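Local coordinates for protein predicted protease of the collagenase family (Methanopyrus kandleri, PDB 5D88) that binds zinc and is probably a peptidase of the U32 family, with a TIM-barrel fold, at residues Arg23-Cys28 with Ser79-Met84; Ile44-Thr49 with Tyr64-Ile69. All coordinates share one frame; numbering follows the deposited sequence.

Interaction 1 of 2, residues Arg23-Cys28 with Ser79-Met84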
# COMPACT_ATOMS: atom_id res chain seq x y z
N ARG A 23 -5.82 -23.92 15.09
CA ARG A 23 -7.16 -23.70 14.57
C ARG A 23 -7.10 -23.45 13.07
O ARG A 23 -6.23 -22.73 12.58
CB ARG A 23 -7.81 -22.53 15.31
CG ARG A 23 -8.03 -22.88 16.77
CD ARG A 23 -8.68 -21.77 17.54
NE ARG A 23 -7.90 -20.54 17.50
CZ ARG A 23 -6.86 -20.27 18.28
NH1 ARG A 23 -6.45 -21.15 19.21
NH2 ARG A 23 -6.22 -19.11 18.14
N ARG A 24 -8.02 -24.07 12.33
CA ARG A 24 -7.95 -24.12 10.88
C ARG A 24 -9.15 -23.43 10.25
O ARG A 24 -10.30 -23.79 10.52
CB ARG A 24 -7.84 -25.56 10.38
CG ARG A 24 -6.55 -26.22 10.83
CD ARG A 24 -6.34 -27.57 10.18
NE ARG A 24 -6.28 -27.52 8.72
CZ ARG A 24 -5.18 -27.30 8.00
NH1 ARG A 24 -4.02 -27.08 8.60
NH2 ARG A 24 -5.24 -27.29 6.68
N TRP A 25 -8.86 -22.45 9.40
CA TRP A 25 -9.84 -21.64 8.70
C TRP A 25 -9.67 -21.83 7.20
O TRP A 25 -8.55 -21.90 6.70
CB TRP A 25 -9.66 -20.18 9.07
CG TRP A 25 -9.98 -19.90 10.49
CD1 TRP A 25 -9.18 -20.10 11.58
CD2 TRP A 25 -11.21 -19.39 10.98
NE1 TRP A 25 -9.85 -19.73 12.72
CE2 TRP A 25 -11.10 -19.29 12.38
CE3 TRP A 25 -12.40 -19.00 10.38
CZ2 TRP A 25 -12.13 -18.80 13.17
CZ3 TRP A 25 -13.42 -18.53 11.16
CH2 TRP A 25 -13.28 -18.43 12.55
N TYR A 26 -10.79 -21.88 6.49
CA TYR A 26 -10.79 -22.06 5.04
C TYR A 26 -11.53 -20.92 4.36
O TYR A 26 -12.63 -20.55 4.78
CB TYR A 26 -11.41 -23.40 4.65
CG TYR A 26 -10.52 -24.54 5.01
CD1 TYR A 26 -10.49 -25.06 6.29
CD2 TYR A 26 -9.66 -25.08 4.06
CE1 TYR A 26 -9.64 -26.11 6.62
CE2 TYR A 26 -8.82 -26.10 4.38
CZ TYR A 26 -8.81 -26.62 5.65
OH TYR A 26 -7.95 -27.65 5.93
N LEU A 27 -10.93 -20.38 3.31
CA LEU A 27 -11.60 -19.43 2.45
C LEU A 27 -12.79 -20.11 1.77
O LEU A 27 -12.71 -21.26 1.34
CB LEU A 27 -10.61 -18.92 1.39
CG LEU A 27 -11.19 -17.92 0.38
CD1 LEU A 27 -11.42 -16.56 1.01
CD2 LEU A 27 -10.30 -17.81 -0.84
N CYS A 28 -13.90 -19.39 1.68
CA CYS A 28 -15.07 -19.89 0.97
C CYS A 28 -15.64 -18.77 0.12
O CYS A 28 -16.13 -17.77 0.66
CB CYS A 28 -16.11 -20.43 1.96
SG CYS A 28 -17.56 -21.04 1.15
N SER A 79 -17.56 -21.76 12.59
CA SER A 79 -17.43 -20.33 12.83
C SER A 79 -17.25 -19.61 11.50
O SER A 79 -16.83 -20.20 10.50
CB SER A 79 -16.25 -20.03 13.77
OG SER A 79 -16.45 -20.66 15.02
N VAL A 80 -17.59 -18.32 11.49
CA VAL A 80 -17.62 -17.53 10.26
C VAL A 80 -16.93 -16.20 10.48
O VAL A 80 -17.31 -15.44 11.38
CB VAL A 80 -19.06 -17.30 9.76
CG1 VAL A 80 -19.06 -16.40 8.54
CG2 VAL A 80 -19.74 -18.63 9.48
N GLN A 81 -15.96 -15.89 9.63
CA GLN A 81 -15.38 -14.56 9.61
C GLN A 81 -15.59 -13.93 8.24
O GLN A 81 -15.49 -14.59 7.20
CB GLN A 81 -13.90 -14.59 9.96
CG GLN A 81 -13.66 -15.01 11.40
CD GLN A 81 -12.20 -15.17 11.77
OE1 GLN A 81 -11.32 -15.24 10.91
NE2 GLN A 81 -11.93 -15.25 13.07
N ALA A 82 -15.95 -12.65 8.26
CA ALA A 82 -16.06 -11.85 7.06
C ALA A 82 -14.69 -11.34 6.68
O ALA A 82 -13.97 -10.79 7.51
CB ALA A 82 -17.00 -10.66 7.31
N LEU A 83 -14.34 -11.48 5.40
CA LEU A 83 -13.12 -10.91 4.85
C LEU A 83 -13.47 -9.57 4.21
O LEU A 83 -14.17 -9.52 3.20
CB LEU A 83 -12.48 -11.86 3.83
CG LEU A 83 -11.18 -11.43 3.16
CD1 LEU A 83 -10.04 -11.32 4.19
CD2 LEU A 83 -10.81 -12.42 2.09
N MET A 84 -12.97 -8.51 4.83
CA MET A 84 -13.23 -7.12 4.41
C MET A 84 -11.90 -6.38 4.53
O MET A 84 -11.75 -5.42 5.27
CB MET A 84 -14.31 -6.46 5.28
CG MET A 84 -14.81 -5.16 4.69
SD MET A 84 -16.16 -4.48 5.66
CE MET A 84 -15.27 -4.16 7.14
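W25 and Q81 carry this contact between strands 23-27 and 79-83, the first and third strands of the TIM barrel, which meet across its interior instead of edge to edge. Their axes come no closer than 8.9 Å and their directions differ by 53°, so mainly side chains bridge the gap. Both W25 and Q81 turn their first torsion so that CG lies beside the backbone N and anti to the carbonyl carbon (chi1 -66° in Q81). Beyond CG the Q81 chain runs extended, roughly perpendicular to the W25 side chain, laying its amide over one face of the six-membered ring, the two planes 17° apart. NE2 and CD of Q81 each lie 3.5 Å from CH2 of W25, while CG of Q81 comes equally near to CZ3 of W25 (3.5 Å). OE1 of Q81 stands 3.8 Å above the indole plane of W25, nearly over the middle of the six-membered ring, with NE2 above the CH2-CZ2 edge. OE1 accepts a hydrogen bond from NH2 of R187. R187 also makes a cation-pi contact with W25, so one guanidinium engages both partners of the stack and probably helps hold the amide flat on the ring. At the same CH2 corner, S79 sets its CB obliquely against the ring, 3.6 Å from CH2 of W25, and the backbone N of V80 lies near the ring plane. One layer further along, L27 and L83 meet tip to tip, CD1 of L27 at 4.3 Å from CD2 of L83; CG is anti to the backbone N in both. Strand 43-47 runs between the two strands, its V45 touching W25 and L83; strand 244-247 borders strand 23-27 on the other side, while helix 98-113 packs outside against A82 and M84.

Interaction 2 of 2, residues Ile44-Thr49 with Tyr64-Ile69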
# COMPACT_ATOMS: atom_id res chain seq x y z
N ILE A 44 -14.85 -20.79 8.49
CA ILE A 44 -14.65 -20.32 7.13
C ILE A 44 -14.50 -18.80 7.14
O ILE A 44 -14.98 -18.10 8.04
CB ILE A 44 -15.79 -20.76 6.19
CG1 ILE A 44 -17.13 -20.26 6.72
CG2 ILE A 44 -15.77 -22.28 6.03
CD1 ILE A 44 -18.13 -19.94 5.66
N VAL A 45 -13.80 -18.31 6.11
CA VAL A 45 -13.58 -16.89 5.86
C VAL A 45 -14.26 -16.59 4.54
O VAL A 45 -13.93 -17.20 3.52
CB VAL A 45 -12.08 -16.56 5.80
CG1 VAL A 45 -11.85 -15.10 5.44
CG2 VAL A 45 -11.44 -16.89 7.11
N VAL A 46 -15.22 -15.67 4.55
CA VAL A 46 -16.05 -15.40 3.38
C VAL A 46 -15.87 -13.93 2.98
O VAL A 46 -16.04 -13.03 3.80
CB VAL A 46 -17.54 -15.73 3.64
CG1 VAL A 46 -18.09 -14.96 4.80
CG2 VAL A 46 -18.37 -15.48 2.42
N PRO A 47 -15.50 -13.66 1.73
CA PRO A 47 -15.34 -12.27 1.28
C PRO A 47 -16.68 -11.56 1.27
O PRO A 47 -17.65 -12.05 0.68
CB PRO A 47 -14.80 -12.40 -0.15
CG PRO A 47 -14.36 -13.78 -0.27
CD PRO A 47 -15.19 -14.60 0.65
N VAL A 48 -16.72 -10.37 1.87
CA VAL A 48 -17.91 -9.53 1.78
C VAL A 48 -17.61 -8.49 0.72
O VAL A 48 -17.28 -7.33 1.01
CB VAL A 48 -18.35 -8.95 3.14
CG1 VAL A 48 -18.95 -10.08 3.99
CG2 VAL A 48 -17.20 -8.28 3.88
N THR A 49 -17.73 -8.93 -0.52
CA THR A 49 -17.17 -8.25 -1.68
C THR A 49 -17.50 -6.77 -1.74
O THR A 49 -16.62 -5.93 -1.95
CB THR A 49 -17.68 -8.97 -2.91
OG1 THR A 49 -17.41 -10.37 -2.74
CG2 THR A 49 -17.01 -8.44 -4.15
N TYR A 64 -26.06 -11.85 -2.12
CA TYR A 64 -27.01 -12.91 -1.83
C TYR A 64 -26.30 -14.24 -1.62
O TYR A 64 -26.77 -15.08 -0.84
CB TYR A 64 -28.07 -13.04 -2.93
CG TYR A 64 -27.59 -13.79 -4.15
CD1 TYR A 64 -27.72 -15.18 -4.22
CD2 TYR A 64 -27.00 -13.12 -5.22
CE1 TYR A 64 -27.27 -15.88 -5.33
CE2 TYR A 64 -26.55 -13.82 -6.33
CZ TYR A 64 -26.69 -15.20 -6.38
OH TYR A 64 -26.24 -15.90 -7.48
N GLU A 65 -25.15 -14.43 -2.26
CA GLU A 65 -24.37 -15.65 -2.06
C GLU A 65 -23.73 -15.68 -0.68
O GLU A 65 -23.69 -16.73 -0.03
CB GLU A 65 -23.26 -15.77 -3.09
CG GLU A 65 -23.68 -15.88 -4.50
CD GLU A 65 -22.46 -16.00 -5.39
OE1 GLU A 65 -21.88 -17.10 -5.43
OE2 GLU A 65 -22.05 -14.97 -5.98
N VAL A 66 -23.18 -14.55 -0.25
CA VAL A 66 -22.59 -14.46 1.09
C VAL A 66 -23.60 -14.91 2.14
O VAL A 66 -23.27 -15.69 3.05
CB VAL A 66 -22.12 -13.02 1.35
CG1 VAL A 66 -21.69 -12.83 2.80
CG2 VAL A 66 -20.98 -12.70 0.40
N GLU A 67 -24.84 -14.45 2.03
CA GLU A 67 -25.82 -14.76 3.06
C GLU A 67 -26.16 -16.24 3.07
O GLU A 67 -26.31 -16.85 4.14
CB GLU A 67 -27.05 -13.87 2.86
CG GLU A 67 -26.65 -12.40 3.11
CD GLU A 67 -27.76 -11.38 2.86
OE1 GLU A 67 -28.85 -11.76 2.37
OE2 GLU A 67 -27.51 -10.19 3.15
N ASP A 68 -26.24 -16.85 1.88
CA ASP A 68 -26.45 -18.29 1.78
C ASP A 68 -25.27 -19.07 2.37
O ASP A 68 -25.46 -20.04 3.10
CB ASP A 68 -26.67 -18.64 0.31
CG ASP A 68 -27.08 -20.07 0.11
OD1 ASP A 68 -27.89 -20.59 0.91
OD2 ASP A 68 -26.59 -20.68 -0.87
N ILE A 69 -24.04 -18.65 2.05
CA ILE A 69 -22.85 -19.32 2.58
C ILE A 69 -22.86 -19.30 4.10
O ILE A 69 -22.55 -20.30 4.76
CB ILE A 69 -21.58 -18.65 2.04
CG1 ILE A 69 -21.40 -18.97 0.55
CG2 ILE A 69 -20.33 -19.09 2.85
CD1 ILE A 69 -20.44 -17.99 -0.13
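I69 and V66, one turn apart on helix 63-75, meet the outward side chains I44 and V46 of strand 43-47 and the turn at P47-V48. CG2 of I69, anti to its own backbone N, takes the end of I44, whose CD1 stands 3.7 Å away as the two chains meet at a slant. The same methyl lies 4.1 Å from CG2 of V46, which also touches CD1 of I69; V46 and I69 lie alongside, pointing opposite ways. V66 reaches the end of the strand and the residue after it with both branches. Its CG1, anti to the backbone N, meets CG1 of V48 at 4.1 Å, the side chains roughly perpendicular, and CG2 of V46 from further off. Its CG2 rests on the carbonyl of P47, 3.4 Å from the O atom, which also receives a weak hydrogen bond from the N of T49.

I44 and V46 hold CG1 in the crowded position between backbone N and carbonyl carbon (chi1 57° and 58°), which sends CD1 of I44 and CG2 of V46 to the helix. The axes of helix 64-69 and strand 44-47 approach to 9.3 Å, nearly antiparallel at 166°, as expected for a beta-alpha-beta crossover. A73 and V70 extend the packing over I44 and V46, and L113 of helix 98-113 covers V48 and V66. E65 pairs with R59, and OG1 of T49 bonds to the O of P61, tying the connecting loop to both segments. Apart from the P47 carbonyl, buried aliphatic carbons make the contact, so the helix is held to the barrel wall here by shape and exclusion of water.

Overall arrangement
From the N terminus, the chain lays down strand 23-27, then strand 43-47, turns back through helix 63-75 and returns as strand 79-83. Interaction 2 closes the short loop between the second strand and its helix. Interaction 1 closes the longer one, from first strand to third, so the 44-49/64-69 contact is nested inside it. Their centres lie about 10 Å apart, on the two sides of the barrel wall: one inside, one between wall and outer helix. Strand 43-47 joins them, pairing with both neighbours: N of V45 probably bonds to O of Y26, and N of L83 to O of V46. Together they tie the first three strands and one helix of the barrel.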